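Local coordinates for cell wall surface anchor family protein (Streptococcus agalactiae, PDB 3PHS) that serves as a minor pilin of the cell-wall-linked pilus and mediates adhesion to lung epithelial cells through an IgG-like domain, at residues A[45-51]-A[78-84]. Residues are numbered along the deposited sequence.
Sequences VLYQLYQ and QVFEATT
V79 lies over one face of the Y50 ring, a CH-pi contact with CG1 4.0 Å from the ring centroid. The pair belongs to an antiparallel sheet of the N-terminal Ig-like β-sandwich, in which 78-84 lies on an edge strand, 76-83, and 45-51 on strand 46-52, between it and strand 98-106. The axes of strand segments 46-51 and 78-83 approach to 4.6 Å, their N-to-C directions 162° apart. Y47-A82 and L49-F80 are hydrogen-bonded pairs (Y47 N to A82 O 2.9 Å, L49 N to F80 O 2.8 Å), each closed by the reciprocal bond; L46-T83, Q48-E81 and Y50-V79 are non-hydrogen-bonded. Side chains of Y47, L49, F80 and A82 face the sandwich interior, packing on strands 13-21 and 89-95; Y47 OH hydrogen-bonds H19. Beyond the strands, T84 N donates to V45 O at 2.9 Å; chi1 p lets T84 OG1 accept from V45 N at 2.9 Å, and OG1 is also hydrogen-bonded to I42 O. At the opposite end Q51 N donates to Q78 O at 2.9 Å, and Q78 NE2 to Q51 OE1 at 3.0 Å.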
ATOM      1  N   VAL A  45      -8.828   9.152  -9.438  1.00 12.30           N
ATOM      2  CA  VAL A  45      -8.617   7.751  -9.067  1.00 12.01           C
ATOM      3  C   VAL A  45      -9.142   6.861 -10.185  1.00 12.15           C
ATOM      4  O   VAL A  45     -10.298   7.013 -10.636  1.00 11.09           O
ATOM      5  CB  VAL A  45      -9.274   7.357  -7.688  1.00 11.57           C
ATOM      6  CG1 VAL A  45      -9.018   5.867  -7.337  1.00 11.10           C
ATOM      7  CG2 VAL A  45      -8.753   8.246  -6.547  1.00 13.05           C
ATOM      8  N   LEU A  46      -8.274   5.963 -10.653  1.00 11.02           N
ATOM      9  CA  LEU A  46      -8.621   5.044 -11.729  1.00 12.35           C
ATOM     10  C   LEU A  46      -9.283   3.792 -11.191  1.00 11.93           C
ATOM     11  O   LEU A  46      -8.672   3.044 -10.421  1.00 11.58           O
ATOM     12  CB  LEU A  46      -7.362   4.686 -12.538  1.00 12.68           C
ATOM     13  CG  LEU A  46      -7.497   3.693 -13.690  1.00 16.07           C
ATOM     14  CD1 LEU A  46      -8.664   4.055 -14.608  1.00 20.23           C
ATOM     15  CD2 LEU A  46      -6.181   3.707 -14.458  1.00 18.61           C
ATOM     16  N   TYR A  47     -10.542   3.589 -11.587  1.00 11.45           N
ATOM     17  CA  TYR A  47     -11.281   2.351 -11.292  1.00 11.61           C
ATOM     18  C   TYR A  47     -11.384   1.471 -12.537  1.00 12.04           C
ATOM     19  O   TYR A  47     -11.594   1.966 -13.658  1.00 11.25           O
ATOM     20  CB  TYR A  47     -12.689   2.665 -10.728  1.00 11.54           C
ATOM     21  CG  TYR A  47     -12.633   2.976  -9.254  1.00 11.07           C
ATOM     22  CD1 TYR A  47     -12.451   4.285  -8.800  1.00 11.74           C
ATOM     23  CD2 TYR A  47     -12.698   1.955  -8.308  1.00 11.11           C
ATOM     24  CE1 TYR A  47     -12.373   4.562  -7.435  1.00 12.02           C
ATOM     25  CE2 TYR A  47     -12.597   2.229  -6.935  1.00 11.21           C
ATOM     26  CZ  TYR A  47     -12.444   3.534  -6.514  1.00 11.11           C
ATOM     27  OH  TYR A  47     -12.357   3.797  -5.158  1.00 11.04           O
ATOM     28  N   GLN A  48     -11.192   0.174 -12.339  1.00 12.02           N
ATOM     29  CA  GLN A  48     -11.437  -0.785 -13.396  1.00 12.70           C
ATOM     30  C   GLN A  48     -12.485  -1.779 -12.947  1.00 12.99           C
ATOM     31  O   GLN A  48     -12.475  -2.217 -11.799  1.00 12.85           O
ATOM     32  CB  GLN A  48     -10.147  -1.493 -13.788  1.00 11.98           C
ATOM     33  CG  GLN A  48      -9.185  -0.514 -14.367  1.00 13.62           C
ATOM     34  CD  GLN A  48      -7.880  -1.112 -14.795  1.00 18.39           C
ATOM     35  OE1 GLN A  48      -7.128  -0.466 -15.539  1.00 21.54           O
ATOM     36  NE2 GLN A  48      -7.585  -2.325 -14.345  1.00 14.02           N
ATOM     37  N   LEU A  49     -13.356  -2.150 -13.886  1.00 12.79           N
ATOM     38  CA  LEU A  49     -14.408  -3.121 -13.639  1.00 13.22           C
ATOM     39  C   LEU A  49     -14.250  -4.284 -14.608  1.00 13.27           C
ATOM     40  O   LEU A  49     -14.223  -4.074 -15.820  1.00 13.77           O
ATOM     41  CB  LEU A  49     -15.793  -2.451 -13.754  1.00 13.89           C
ATOM     42  CG  LEU A  49     -16.422  -1.743 -12.538  1.00 15.89           C
ATOM     43  CD1 LEU A  49     -16.920  -2.740 -11.529  1.00 19.80           C
ATOM     44  CD2 LEU A  49     -15.517  -0.727 -11.837  1.00 19.01           C
ATOM     45  N   TYR A  50     -14.136  -5.499 -14.062  1.00 12.88           N
ATOM     46  CA  TYR A  50     -13.909  -6.722 -14.837  1.00 13.29           C
ATOM     47  C   TYR A  50     -15.201  -7.528 -14.864  1.00 13.30           C
ATOM     48  O   TYR A  50     -15.706  -7.943 -13.821  1.00 13.35           O
ATOM     49  CB  TYR A  50     -12.751  -7.520 -14.243  1.00 13.16           C
ATOM     50  CG  TYR A  50     -11.442  -6.801 -14.462  1.00 15.06           C
ATOM     51  CD1 TYR A  50     -11.045  -5.756 -13.622  1.00 14.33           C
ATOM     52  CD2 TYR A  50     -10.648  -7.105 -15.563  1.00 15.39           C
ATOM     53  CE1 TYR A  50      -9.848  -5.071 -13.847  1.00 16.06           C
ATOM     54  CE2 TYR A  50      -9.457  -6.422 -15.804  1.00 14.80           C
ATOM     55  CZ  TYR A  50      -9.060  -5.424 -14.935  1.00 15.67           C
ATOM     56  OH  TYR A  50      -7.900  -4.757 -15.207  1.00 16.42           O
ATOM     57  N   GLN A  51     -15.764  -7.676 -16.059  1.00 13.42           N
ATOM     58  CA  GLN A  51     -16.993  -8.446 -16.240  1.00 14.26           C
ATOM     59  C   GLN A  51     -16.686  -9.946 -16.115  1.00 13.60           C
ATOM     60  O   GLN A  51     -15.927 -10.490 -16.918  1.00 12.78           O
ATOM     61  CB  GLN A  51     -17.526  -8.153 -17.635  1.00 14.38           C
ATOM     62  CG  GLN A  51     -18.938  -8.571 -17.933  1.00 17.48           C
ATOM     63  CD  GLN A  51     -19.264  -8.112 -19.350  1.00 19.05           C
ATOM     64  OE1 GLN A  51     -19.861  -7.058 -19.552  1.00 23.57           O
ATOM     65  NE2 GLN A  51     -18.767  -8.831 -20.319  1.00 21.15           N
ATOM     66  N   GLN A  78     -15.416  -8.596 -20.624  1.00 22.47           N
ATOM     67  CA  GLN A  78     -15.227  -7.208 -21.056  1.00 21.19           C
ATOM     68  C   GLN A  78     -14.561  -6.508 -19.843  1.00 19.67           C
ATOM     69  O   GLN A  78     -14.725  -6.950 -18.701  1.00 18.63           O
ATOM     70  CB  GLN A  78     -16.559  -6.492 -21.354  1.00 21.57           C
ATOM     71  CG  GLN A  78     -17.173  -6.702 -22.759  1.00 23.84           C
ATOM     72  CD  GLN A  78     -18.333  -5.749 -23.053  1.00 24.94           C
ATOM     73  OE1 GLN A  78     -18.239  -4.908 -23.941  1.00 28.36           O
ATOM     74  NE2 GLN A  78     -19.423  -5.878 -22.310  1.00 23.84           N
ATOM     75  N   VAL A  79     -13.803  -5.449 -20.103  1.00 17.55           N
ATOM     76  CA  VAL A  79     -13.162  -4.649 -19.056  1.00 16.92           C
ATOM     77  C   VAL A  79     -13.549  -3.183 -19.295  1.00 16.60           C
ATOM     78  O   VAL A  79     -13.583  -2.718 -20.440  1.00 16.50           O
ATOM     79  CB  VAL A  79     -11.614  -4.810 -19.085  1.00 16.91           C
ATOM     80  CG1 VAL A  79     -10.932  -3.959 -17.996  1.00 17.08           C
ATOM     81  CG2 VAL A  79     -11.208  -6.287 -18.956  1.00 17.15           C
ATOM     82  N   PHE A  80     -13.858  -2.463 -18.218  1.00 16.50           N
ATOM     83  CA  PHE A  80     -14.272  -1.066 -18.320  1.00 16.31           C
ATOM     84  C   PHE A  80     -13.424  -0.254 -17.364  1.00 16.22           C
ATOM     85  O   PHE A  80     -13.077  -0.756 -16.301  1.00 16.34           O
ATOM     86  CB  PHE A  80     -15.729  -0.906 -17.909  1.00 16.97           C
ATOM     87  CG  PHE A  80     -16.694  -1.699 -18.761  1.00 18.16           C
ATOM     88  CD1 PHE A  80     -16.864  -3.061 -18.545  1.00 19.61           C
ATOM     89  CD2 PHE A  80     -17.439  -1.067 -19.748  1.00 20.24           C
ATOM     90  CE1 PHE A  80     -17.757  -3.811 -19.339  1.00 21.35           C
ATOM     91  CE2 PHE A  80     -18.346  -1.807 -20.534  1.00 18.80           C
ATOM     92  CZ  PHE A  80     -18.483  -3.181 -20.324  1.00 19.07           C
ATOM     93  N   GLU A  81     -13.104   0.980 -17.737  1.00 15.41           N
ATOM     94  CA  GLU A  81     -12.361   1.885 -16.837  1.00 15.33           C
ATOM     95  C   GLU A  81     -13.050   3.235 -16.722  1.00 14.50           C
ATOM     96  O   GLU A  81     -13.694   3.721 -17.688  1.00 13.97           O
ATOM     97  CB  GLU A  81     -10.888   2.081 -17.267  1.00 16.38           C
ATOM     98  CG  GLU A  81     -10.657   2.858 -18.576  1.00 20.36           C
ATOM     99  CD  GLU A  81      -9.547   3.957 -18.520  1.00 25.44           C
ATOM    100  OE1 GLU A  81      -8.367   3.610 -18.180  1.00 21.26           O
ATOM    101  OE2 GLU A  81      -9.860   5.164 -18.864  1.00 22.98           O
ATOM    102  N   ALA A  82     -12.895   3.865 -15.561  1.00 13.12           N
ATOM    103  CA  ALA A  82     -13.330   5.246 -15.389  1.00 12.75           C
ATOM    104  C   ALA A  82     -12.499   5.891 -14.322  1.00 12.73           C
ATOM    105  O   ALA A  82     -12.089   5.235 -13.355  1.00 12.33           O
ATOM    106  CB  ALA A  82     -14.843   5.351 -15.025  1.00 13.04           C
ATOM    107  N   THR A  83     -12.261   7.174 -14.509  1.00 12.61           N
ATOM    108  CA  THR A  83     -11.519   7.977 -13.540  1.00 13.32           C
ATOM    109  C   THR A  83     -12.477   8.847 -12.739  1.00 12.61           C
ATOM    110  O   THR A  83     -13.326   9.534 -13.315  1.00 12.53           O
ATOM    111  CB  THR A  83     -10.516   8.867 -14.284  1.00 14.01           C
ATOM    112  OG1 THR A  83      -9.613   8.034 -15.023  1.00 15.85           O
ATOM    113  CG2 THR A  83      -9.746   9.738 -13.321  1.00 15.18           C
ATOM    114  N   THR A  84     -12.335   8.855 -11.418  1.00 12.79           N
ATOM    115  CA  THR A  84     -13.191   9.726 -10.592  1.00 12.77           C
ATOM    116  C   THR A  84     -13.098  11.199 -10.985  1.00 13.43           C
ATOM    117  O   THR A  84     -12.020  11.722 -11.273  1.00 13.62           O
ATOM    118  CB  THR A  84     -12.913   9.576  -9.086  1.00 12.96           C
ATOM    119  OG1 THR A  84     -11.545   9.939  -8.832  1.00 10.94           O
ATOM    120  CG2 THR A  84     -13.185   8.125  -8.633  1.00 11.01           C
TER